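Local coordinates for uncharacterized protein (Streptococcus mutans, PDB 3L7Y) that probably acts as a magnesium-dependent phosphatase of the haloacid dehalogenase-like hydrolase family, though its substrate is not established, at residues N102-I106 and L227-A232; L247-G251 and G291-I296. All coordinates share one frame; numbering follows the deposited sequence.

Interaction 1: N102-I106 and L227-A232; sequences NGANI and LHKGWA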
# COMPACT_ATOMS: atom_id res chain seq x y z
N ASN A 102 2.33 -2.95 -0.01
CA ASN A 102 2.02 -2.96 -1.45
C ASN A 102 1.78 -4.34 -2.01
O ASN A 102 1.40 -4.47 -3.18
CB ASN A 102 3.09 -2.25 -2.29
CG ASN A 102 3.24 -0.79 -1.92
OD1 ASN A 102 2.32 0.01 -2.09
ND2 ASN A 102 4.40 -0.43 -1.40
N GLY A 103 1.98 -5.37 -1.20
CA GLY A 103 1.75 -6.72 -1.70
C GLY A 103 2.47 -7.88 -1.04
O GLY A 103 1.95 -8.99 -1.02
N ALA A 104 3.67 -7.64 -0.51
CA ALA A 104 4.50 -8.71 0.04
C ALA A 104 3.89 -9.36 1.28
O ALA A 104 4.26 -10.49 1.64
CB ALA A 104 5.91 -8.20 0.38
N ASN A 105 2.96 -8.67 1.93
CA ASN A 105 2.31 -9.25 3.12
C ASN A 105 0.81 -9.27 2.99
O ASN A 105 0.18 -8.21 2.85
CB ASN A 105 2.72 -8.49 4.39
CG ASN A 105 2.42 -9.26 5.67
OD1 ASN A 105 2.23 -8.65 6.73
ND2 ASN A 105 2.39 -10.59 5.59
N ILE A 106 0.24 -10.47 3.00
CA ILE A 106 -1.21 -10.64 2.90
C ILE A 106 -1.75 -11.44 4.08
O ILE A 106 -1.27 -12.54 4.39
CB ILE A 106 -1.63 -11.33 1.58
CG1 ILE A 106 -1.03 -10.59 0.37
CG2 ILE A 106 -3.14 -11.36 1.46
CD1 ILE A 106 -1.36 -11.22 -0.96
N LEU A 227 6.02 -7.55 -6.70
CA LEU A 227 5.06 -7.75 -5.61
C LEU A 227 4.24 -6.49 -5.34
O LEU A 227 4.31 -5.89 -4.25
CB LEU A 227 5.76 -8.24 -4.33
CG LEU A 227 5.80 -9.76 -4.15
CD1 LEU A 227 5.97 -10.49 -5.48
CD2 LEU A 227 6.86 -10.17 -3.13
N HIS A 228 3.46 -6.08 -6.34
CA HIS A 228 2.64 -4.88 -6.24
C HIS A 228 1.17 -5.24 -5.99
O HIS A 228 0.82 -6.42 -5.94
CB HIS A 228 2.81 -4.03 -7.50
CG HIS A 228 2.74 -4.82 -8.77
ND1 HIS A 228 1.60 -5.48 -9.18
CD2 HIS A 228 3.67 -5.06 -9.73
CE1 HIS A 228 1.83 -6.09 -10.33
NE2 HIS A 228 3.08 -5.85 -10.68
N LYS A 229 0.31 -4.25 -5.81
CA LYS A 229 -1.05 -4.54 -5.39
C LYS A 229 -1.82 -5.33 -6.46
O LYS A 229 -2.74 -6.09 -6.13
CB LYS A 229 -1.80 -3.25 -5.05
CG LYS A 229 -1.21 -2.43 -3.91
CD LYS A 229 -2.09 -1.20 -3.66
CE LYS A 229 -1.39 -0.16 -2.77
NZ LYS A 229 -2.28 0.98 -2.46
N GLY A 230 -1.46 -5.14 -7.73
CA GLY A 230 -2.02 -5.92 -8.82
C GLY A 230 -1.68 -7.39 -8.64
O GLY A 230 -2.54 -8.25 -8.76
N TRP A 231 -0.41 -7.69 -8.39
CA TRP A 231 0.04 -9.04 -8.07
C TRP A 231 -0.71 -9.61 -6.85
O TRP A 231 -1.13 -10.71 -6.86
CB TRP A 231 1.55 -9.10 -7.87
CG TRP A 231 2.05 -10.43 -7.48
CD1 TRP A 231 2.48 -11.41 -8.29
CD2 TRP A 231 2.14 -10.94 -6.17
NE1 TRP A 231 2.85 -12.49 -7.58
CE2 TRP A 231 2.64 -12.23 -6.27
CE3 TRP A 231 1.86 -10.43 -4.92
CZ2 TRP A 231 2.84 -13.02 -5.15
CZ3 TRP A 231 2.08 -11.20 -3.85
CH2 TRP A 231 2.58 -12.47 -3.96
N ALA A 232 -0.87 -8.81 -5.84
CA ALA A 232 -1.55 -9.25 -4.64
C ALA A 232 -2.98 -9.68 -4.97
O ALA A 232 -3.35 -10.76 -4.69
CB ALA A 232 -1.52 -8.23 -3.62
O HOH W 1 5.45 -5.48 -1.58
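Asn102 turns its backbone carbonyl into the start of helix 229-239, where Asn102 O comes within 2.9 Å of Lys229 N. The angle is too poor for a hydrogen bond, so the carbonyl is simply packed closely against the peptide that follows His228, the N-cap residue. Next to it Lys229 CG passes 3.4 Å from Asn102 O. With its CG anti to the carbonyl carbon (chi1 -61°) and the chain extended beyond, Lys229 carries CE to 3.8 Å from Asn102 OD1. Its NZ ends in salt bridges to Asp43 and Asp256 and a hydrogen bond to Ala77 O. The Asn102 amide is pinned at both ends, by Asp221 and Asn255. Gly103 continues the tight side, its CA 4.1 Å from Ala232 CB; that methyl also meets Ile106 CD1. Gly103 O lies near the plane of the Trp231 ring, at its edge, 3.6 Å from Trp231 CZ3, while Leu227 CD1 covers one face of the same indole. The Ala104 and Leu227 side is looser: Leu227 is partly exposed, its CD2 only brushes Ala104 CB, and the backbones are bridged by a water that accepts from Ala104 N at 3.0 Å and donates to Leu227 O. Asp221 belongs to the second, six-stranded sheet and Asp43 to the magnesium site, so the contact lies where the chain passes from that sheet back to the core. Lys229, at the start of its helix and paired with Asp43, is consistent with the motif III lysine of haloacid dehalogenase-like hydrolases.

Interaction 2: L247-G251 and G291-I296; sequences LMAFG and GVLDVI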
# COMPACT_ATOMS: atom_id res chain seq x y z
N LEU A 247 -13.62 -8.18 -10.18
CA LEU A 247 -12.88 -7.28 -9.29
C LEU A 247 -13.34 -5.82 -9.42
O LEU A 247 -13.39 -5.27 -10.52
CB LEU A 247 -11.37 -7.42 -9.52
CG LEU A 247 -10.48 -6.55 -8.62
CD1 LEU A 247 -10.74 -6.86 -7.14
CD2 LEU A 247 -9.01 -6.76 -8.94
N MET A 248 -13.71 -5.23 -8.29
CA MET A 248 -13.88 -3.79 -8.20
C MET A 248 -12.77 -3.26 -7.30
O MET A 248 -12.51 -3.84 -6.25
CB MET A 248 -15.26 -3.46 -7.61
CG MET A 248 -15.45 -1.99 -7.23
SD MET A 248 -17.00 -1.71 -6.33
CE MET A 248 -18.16 -1.78 -7.70
N ALA A 249 -12.12 -2.17 -7.71
CA ALA A 249 -10.95 -1.66 -7.01
C ALA A 249 -10.86 -0.14 -7.06
O ALA A 249 -11.19 0.47 -8.08
CB ALA A 249 -9.68 -2.27 -7.58
N PHE A 250 -10.42 0.47 -5.96
CA PHE A 250 -10.29 1.92 -5.82
C PHE A 250 -8.86 2.34 -5.51
O PHE A 250 -8.21 1.70 -4.71
CB PHE A 250 -11.17 2.42 -4.66
CG PHE A 250 -12.63 2.09 -4.82
CD1 PHE A 250 -13.12 0.86 -4.40
CD2 PHE A 250 -13.51 3.01 -5.38
CE1 PHE A 250 -14.45 0.54 -4.53
CE2 PHE A 250 -14.86 2.71 -5.52
CZ PHE A 250 -15.33 1.47 -5.10
N GLY A 251 -8.38 3.43 -6.11
CA GLY A 251 -7.04 3.91 -5.83
C GLY A 251 -6.91 5.39 -6.14
O GLY A 251 -7.79 5.98 -6.79
N GLY A 291 -16.12 8.71 -1.44
CA GLY A 291 -16.21 8.23 -2.80
C GLY A 291 -16.30 6.73 -2.93
O GLY A 291 -16.98 6.20 -3.81
N VAL A 292 -15.59 6.02 -2.05
CA VAL A 292 -15.59 4.57 -2.08
C VAL A 292 -16.92 3.97 -1.62
O VAL A 292 -17.47 3.09 -2.28
CB VAL A 292 -14.45 3.98 -1.19
CG1 VAL A 292 -14.65 2.50 -1.01
CG2 VAL A 292 -13.08 4.26 -1.81
N LEU A 293 -17.43 4.41 -0.48
CA LEU A 293 -18.66 3.84 0.07
C LEU A 293 -19.83 4.21 -0.84
O LEU A 293 -20.79 3.45 -0.99
CB LEU A 293 -18.92 4.33 1.49
CG LEU A 293 -17.81 4.01 2.50
CD1 LEU A 293 -18.21 4.48 3.87
CD2 LEU A 293 -17.48 2.51 2.53
N ASP A 294 -19.72 5.38 -1.45
CA ASP A 294 -20.78 5.86 -2.35
C ASP A 294 -20.95 4.89 -3.51
O ASP A 294 -22.07 4.48 -3.83
CB ASP A 294 -20.44 7.26 -2.85
CG ASP A 294 -21.37 7.71 -3.96
OD1 ASP A 294 -20.85 8.14 -5.01
OD2 ASP A 294 -22.61 7.62 -3.79
N VAL A 295 -19.84 4.52 -4.13
CA VAL A 295 -19.86 3.59 -5.25
C VAL A 295 -20.36 2.23 -4.79
O VAL A 295 -21.13 1.59 -5.48
CB VAL A 295 -18.46 3.45 -5.89
CG1 VAL A 295 -18.42 2.27 -6.86
CG2 VAL A 295 -18.07 4.74 -6.58
N ILE A 296 -19.93 1.79 -3.61
CA ILE A 296 -20.35 0.49 -3.10
C ILE A 296 -21.84 0.45 -2.79
O ILE A 296 -22.50 -0.53 -3.15
CB ILE A 296 -19.56 0.06 -1.84
CG1 ILE A 296 -18.05 -0.01 -2.13
CG2 ILE A 296 -20.06 -1.29 -1.36
CD1 ILE A 296 -17.20 -0.23 -0.85
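Ile296 N donates to Val292 O at 3.1 Å, a helical bond joining two residues whose side chains both reach Phe250. The contact is a helix laid against a strand of the Rossmann-like core of the haloacid dehalogenase fold. Segment 291-296, the first part of helix 291-301, runs nearly antiparallel to strand 247-251, at 160°, with the axes 10.0 Å apart and no hydrogen bond between them. Met248 and Phe250, alternate residues of the strand, both point toward the helix. Phe250 does most of the work. Val292 sits over one face of its ring: CG1 makes a CH-pi contact 4.1 Å from the centroid, 12° off the normal, and CG2 lies over the same face, 3.7 Å from Phe250 CG. Val295 meets the ring at its edge instead, with CB in the ring plane. Ile296 CG1 approaches Phe250 CZ obliquely. The Tyr267 ring of the neighbouring strand 265-268 also meets that of Phe250, and Thr47 of helix 44-48 touches both Phe250 and Val292. Met248 extends from the strand and then bends at its thioether (chi3 -77°), bringing CE to 4.1 Å from Val295 CG1, the same methyl that touches Phe250 CZ at 3.6 Å.

How the interactions relate
Interaction 1 closes before interaction 2 opens, and helix 229-239, which begins in the first, is followed directly by strand 247-251 of the second. Their centres lie 19 Å apart and their nearest atoms about 6 Å, without touching. Both reach the eight-stranded sheet: interaction 1 through strand 105-108, second from the end formed by strand 111-115, and interaction 2 through strand 247-251, next to strand 39-42. The magnesium ion is nearer the first, about 6 Å from the Lys229 side chain against about 10 Å from that of Phe250. Interaction 1 thus reaches the metal site through Lys229, whereas interaction 2 packs the flank of the strand that ends just before Asp252, a magnesium ligand.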